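Local atomic coordinates of oxidoreductase, short-chain dehydrogenase/reductase family (Aeromonas hydrophila subsp. hydrophila, PDB entry 3L6E), a protein that probably works as a nucleotide-dependent oxidoreductase of the short-chain dehydrogenase/reductase family, perhaps reducing 3-dehydrosphinganine in sphingolipid metabolism. Residues A56-A59 with D63-V66; V24-Q29 with A210-S215. All coordinates share one frame; numbering follows the deposited sequence.

Interaction 1. Residues A56-A59 with D63-V66. Unlike the reference sequence in segment 63-66: Asp63 (reference Glu).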
loop_
_atom_site.group_PDB
_atom_site.type_symbol
_atom_site.label_atom_id
_atom_site.label_comp_id
_atom_site.label_asym_id
_atom_site.label_seq_id
_atom_site.Cartn_x
_atom_site.Cartn_y
_atom_site.Cartn_z
ATOM N N ALA A 56 -7.167 -28.011 -7.271
ATOM C CA ALA A 56 -6.600 -27.718 -8.579
ATOM C C ALA A 56 -5.092 -27.552 -8.460
ATOM O O ALA A 56 -4.603 -27.011 -7.474
ATOM C CB ALA A 56 -7.214 -26.444 -9.144
ATOM N N ASP A 57 -4.365 -28.024 -9.468
ATOM C CA ASP A 57 -2.956 -27.693 -9.614
ATOM C C ASP A 57 -2.870 -26.637 -10.705
ATOM O O ASP A 57 -3.049 -26.933 -11.881
ATOM C CB ASP A 57 -2.115 -28.931 -9.958
ATOM C CG ASP A 57 -0.617 -28.702 -9.759
ATOM O OD1 ASP A 57 -0.239 -27.729 -9.068
ATOM O OD2 ASP A 57 0.186 -29.500 -10.289
ATOM N N LEU A 58 -2.589 -25.403 -10.303
ATOM C CA LEU A 58 -2.724 -24.247 -11.176
ATOM C C LEU A 58 -1.621 -24.064 -12.218
ATOM O O LEU A 58 -1.530 -23.009 -12.850
ATOM C CB LEU A 58 -2.905 -22.977 -10.343
ATOM C CG LEU A 58 -4.196 -22.966 -9.530
ATOM C CD1 LEU A 58 -4.231 -21.769 -8.622
ATOM C CD2 LEU A 58 -5.417 -22.983 -10.438
ATOM N N ALA A 59 -0.826 -25.108 -12.435
ATOM C CA ALA A 59 0.278 -25.044 -13.380
ATOM C C ALA A 59 0.002 -25.742 -14.724
ATOM O O ALA A 59 0.913 -25.917 -15.524
ATOM C CB ALA A 59 1.563 -25.576 -12.733
ATOM N N ASP A 63 -6.271 -27.779 -16.244
ATOM C CA ASP A 63 -6.568 -27.780 -14.808
ATOM C C ASP A 63 -7.098 -26.421 -14.305
ATOM O O ASP A 63 -7.945 -26.359 -13.415
ATOM C CB ASP A 63 -5.319 -28.199 -14.013
ATOM C CG ASP A 63 -4.773 -29.571 -14.433
ATOM O OD1 ASP A 63 -4.670 -29.850 -15.650
ATOM O OD2 ASP A 63 -4.426 -30.375 -13.539
ATOM N N VAL A 64 -6.597 -25.340 -14.898
ATOM C CA VAL A 64 -7.047 -23.982 -14.571
ATOM C C VAL A 64 -8.456 -23.740 -15.107
ATOM O O VAL A 64 -9.295 -23.177 -14.408
ATOM C CB VAL A 64 -6.058 -22.912 -15.088
ATOM C CG1 VAL A 64 -6.613 -21.501 -14.901
ATOM C CG2 VAL A 64 -4.728 -23.050 -14.376
ATOM N N ASP A 65 -8.692 -24.177 -16.346
ATOM C CA ASP A 65 -9.994 -24.097 -17.005
ATOM C C ASP A 65 -11.092 -24.763 -16.177
ATOM O O ASP A 65 -12.167 -24.187 -15.987
ATOM C CB ASP A 65 -9.936 -24.753 -18.397
ATOM C CG ASP A 65 -9.152 -23.928 -19.420
ATOM O OD1 ASP A 65 -9.262 -22.682 -19.433
ATOM O OD2 ASP A 65 -8.433 -24.536 -20.245
ATOM N N VAL A 66 -10.798 -25.970 -15.688
ATOM C CA VAL A 66 -11.742 -26.785 -14.929
ATOM C C VAL A 66 -12.063 -26.152 -13.579
ATOM O O VAL A 66 -13.230 -26.041 -13.198
ATOM C CB VAL A 66 -11.210 -28.243 -14.753
ATOM C CG1 VAL A 66 -12.092 -29.052 -13.813
ATOM C CG2 VAL A 66 -11.112 -28.953 -16.114
#
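Val64 lays its CG2 methyl over the backbone carbonyl of Leu58, 3.5 Å from Leu58 O, and the same methyl meets the leucine side chain, with CD2 of Leu58 lying 4.0 Å from CG2 of Val64. The two side chains cross at about a right angle, a single methyl from each making the apolar touch. On Val64, CG2 stands beside the backbone N while CG1 is anti to it (chi1 173°), and this choice of rotamer turns CG2 to the loop. The CB of Leu58 points away from the helix, but the outer end of the chain swings back and brings CD2 within range. One residue earlier on each segment, the CB of Asp63 sits 3.4 Å from Asp57 O, a carbon-to-oxygen contact. The carboxylates of Asp57 and Asp63 do not touch: their OD2 atoms are 5.7 Å apart, and two negative charges at that spacing probably repel mildly. Ala56 closes the row, its CB lying 4.3 Å from the main-chain O of Asp63. No hydrogen bond joins the segments; between them the loop and the first turn of the helix meet by van der Waals contact. This is the strand-to-helix turn of a Rossmann-type fold: 56-59 leads from edge strand 51-55 into helix 61-75. Ala56 remains tied by its backbone to Gly34, the last residue of strand 29-34, while helix 98-123 covers the apolar side, with Ser111 and Val115 against Leu58 and Leu114 and Gln118 against Val64.

Interaction 2. Residues V24-Q29 with A210-S215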
loop_
_atom_site.group_PDB
_atom_site.type_symbol
_atom_site.label_atom_id
_atom_site.label_comp_id
_atom_site.label_asym_id
_atom_site.label_seq_id
_atom_site.Cartn_x
_atom_site.Cartn_y
_atom_site.Cartn_z
ATOM N N VAL A 24 -14.519 -13.631 4.322
ATOM C CA VAL A 24 -15.763 -14.224 4.822
ATOM C C VAL A 24 -16.369 -13.364 5.929
ATOM O O VAL A 24 -17.581 -13.074 5.914
ATOM C CB VAL A 24 -15.572 -15.674 5.304
ATOM C CG1 VAL A 24 -16.790 -16.148 6.160
ATOM C CG2 VAL A 24 -15.360 -16.593 4.110
ATOM N N GLU A 25 -15.523 -12.977 6.886
ATOM C CA GLU A 25 -15.917 -12.091 7.987
ATOM C C GLU A 25 -16.445 -10.744 7.468
ATOM O O GLU A 25 -17.296 -10.133 8.101
ATOM C CB GLU A 25 -14.748 -11.869 8.964
ATOM C CG GLU A 25 -14.374 -13.101 9.802
ATOM C CD GLU A 25 -13.205 -12.864 10.768
ATOM O OE1 GLU A 25 -12.543 -11.803 10.674
ATOM O OE2 GLU A 25 -12.948 -13.743 11.620
ATOM N N ARG A 26 -15.938 -10.295 6.315
ATOM C CA ARG A 26 -16.435 -9.070 5.678
ATOM C C ARG A 26 -17.652 -9.331 4.751
ATOM O O ARG A 26 -18.044 -8.469 3.954
ATOM C CB ARG A 26 -15.295 -8.326 4.953
ATOM C CG ARG A 26 -14.196 -7.758 5.883
ATOM C CD ARG A 26 -12.843 -7.629 5.153
ATOM N NE ARG A 26 -11.700 -7.335 6.043
ATOM C CZ ARG A 26 -11.021 -6.186 6.065
ATOM N NH1 ARG A 26 -9.993 -6.028 6.899
ATOM N NH2 ARG A 26 -11.357 -5.189 5.254
ATOM N N GLY A 27 -18.234 -10.525 4.865
ATOM C CA GLY A 27 -19.471 -10.866 4.161
ATOM C C GLY A 27 -19.400 -11.431 2.748
ATOM O O GLY A 27 -20.430 -11.489 2.075
ATOM N N HIS A 28 -18.212 -11.860 2.298
ATOM C CA HIS A 28 -18.037 -12.373 0.924
ATOM C C HIS A 28 -18.181 -13.898 0.858
ATOM O O HIS A 28 -17.991 -14.582 1.854
ATOM C CB HIS A 28 -16.643 -12.027 0.384
ATOM C CG HIS A 28 -16.437 -10.584 0.021
ATOM N ND1 HIS A 28 -15.775 -9.698 0.845
ATOM C CD2 HIS A 28 -16.723 -9.899 -1.115
ATOM C CE1 HIS A 28 -15.697 -8.520 0.248
ATOM N NE2 HIS A 28 -16.262 -8.615 -0.944
ATOM N N GLN A 29 -18.503 -14.420 -0.326
ATOM C CA GLN A 29 -18.408 -15.846 -0.612
ATOM C C GLN A 29 -17.072 -16.118 -1.280
ATOM O O GLN A 29 -16.606 -15.330 -2.096
ATOM C CB GLN A 29 -19.515 -16.288 -1.568
ATOM C CG GLN A 29 -20.928 -16.009 -1.096
ATOM C CD GLN A 29 -21.428 -17.064 -0.146
ATOM O OE1 GLN A 29 -21.130 -17.030 1.054
ATOM N NE2 GLN A 29 -22.200 -18.013 -0.669
ATOM N N ALA A 210 -6.654 -2.634 1.925
ATOM C CA ALA A 210 -6.172 -2.030 0.705
ATOM C C ALA A 210 -7.093 -2.399 -0.480
ATOM O O ALA A 210 -7.272 -1.612 -1.383
ATOM C CB ALA A 210 -4.748 -2.451 0.442
ATOM N N LEU A 211 -7.688 -3.586 -0.458
ATOM C CA LEU A 211 -8.529 -4.014 -1.573
ATOM C C LEU A 211 -9.984 -3.528 -1.496
ATOM O O LEU A 211 -10.793 -3.900 -2.336
ATOM C CB LEU A 211 -8.500 -5.537 -1.716
ATOM C CG LEU A 211 -7.210 -6.162 -2.233
ATOM C CD1 LEU A 211 -7.245 -7.674 -2.036
ATOM C CD2 LEU A 211 -6.977 -5.768 -3.705
ATOM N N GLU A 212 -10.313 -2.729 -0.487
ATOM C CA GLU A 212 -11.656 -2.149 -0.359
ATOM C C GLU A 212 -11.959 -1.202 -1.526
ATOM O O GLU A 212 -11.130 -0.373 -1.886
ATOM C CB GLU A 212 -11.791 -1.370 0.956
ATOM C CG GLU A 212 -11.913 -2.217 2.213
ATOM C CD GLU A 212 -13.327 -2.722 2.466
ATOM O OE1 GLU A 212 -14.279 -1.904 2.421
ATOM O OE2 GLU A 212 -13.474 -3.944 2.730
ATOM N N ALA A 213 -13.154 -1.319 -2.097
ATOM C CA ALA A 213 -13.580 -0.427 -3.179
ATOM C C ALA A 213 -13.875 0.992 -2.672
ATOM O O ALA A 213 -14.488 1.163 -1.637
ATOM C CB ALA A 213 -14.806 -1.000 -3.894
ATOM N N ARG A 214 -13.416 1.998 -3.409
ATOM C CA ARG A 214 -13.776 3.398 -3.156
ATOM C C ARG A 214 -14.079 4.043 -4.518
ATOM O O ARG A 214 -13.653 3.521 -5.558
ATOM C CB ARG A 214 -12.660 4.147 -2.403
ATOM C CG ARG A 214 -12.213 3.479 -1.092
ATOM C CD ARG A 214 -11.459 4.427 -0.152
ATOM N NE ARG A 214 -10.831 3.689 0.946
ATOM C CZ ARG A 214 -11.429 3.409 2.102
ATOM N NH1 ARG A 214 -12.677 3.811 2.325
ATOM N NH2 ARG A 214 -10.785 2.716 3.028
ATOM N N SER A 215 -14.796 5.161 -4.522
ATOM C CA SER A 215 -15.352 5.689 -5.782
ATOM C C SER A 215 -14.292 6.218 -6.738
ATOM O O SER A 215 -14.298 5.859 -7.920
ATOM C CB SER A 215 -16.424 6.760 -5.535
ATOM O OG SER A 215 -17.446 6.265 -4.695
#
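Arg26 reaches toward Glu212 from just past the C-terminal end of helix 14-25. Its CB already points to the 210-215 loop, yet CB, CG, CD and NE come within 4.2 Å of nothing there; they serve as a spacer, extended from CG to NE. CG lies beside the backbone N (chi1 -66°), and the straight chain carries the guanidinium most of the way to Glu212; the CA atoms of Arg26 and Glu212 are 10.4 Å apart. At the tip, NH2 forms a salt bridge of 3.5 Å with OE2 of Glu212, which lies at the edge of the guanidinium, in its plane. The other terminal nitrogen, NH1, forms a salt bridge with OD1 of Asp209 of the same chain, the arginine's stronger partner. Glu212 bends at chi2 (-82°) to bring its carboxylate round to the arginine, and the two planar groups are turned 47° from each other. Gly27, with positive phi, is the C' residue of a Schellman motif that ends the helix: its N bonds to Val24 O at 2.8 Å, and His28 N to Leu23 O. The 210-215 segment also contacts the second subunit, whose Tyr206 OH hydrogen-bonds to the backbone O of Glu212. Being long, without a hydrogen bond and at the surface, the Arg26-Glu212 pair is probably a weak, largely electrostatic link, with two acidic residues sharing one positive charge.

Overall arrangement
Both contacts lie at the surface, their centres 26 Å apart and their nearest atoms about 15 Å, without touching; in sequence, interaction 1 is nested inside the loop closed by interaction 2. They share no helix or strand. Interaction 1 is local, joining the loop after edge strand 51-55 to the helix it leads into, and still reaches inward through one buried residue. Interaction 2 spans distant parts of the chain, linking the end of helix 14-25 to the approach of the other edge strand, 217-226, beside the second subunit. Methyl packing serves the first, beneath helix 98-123, whereas charge serves the second.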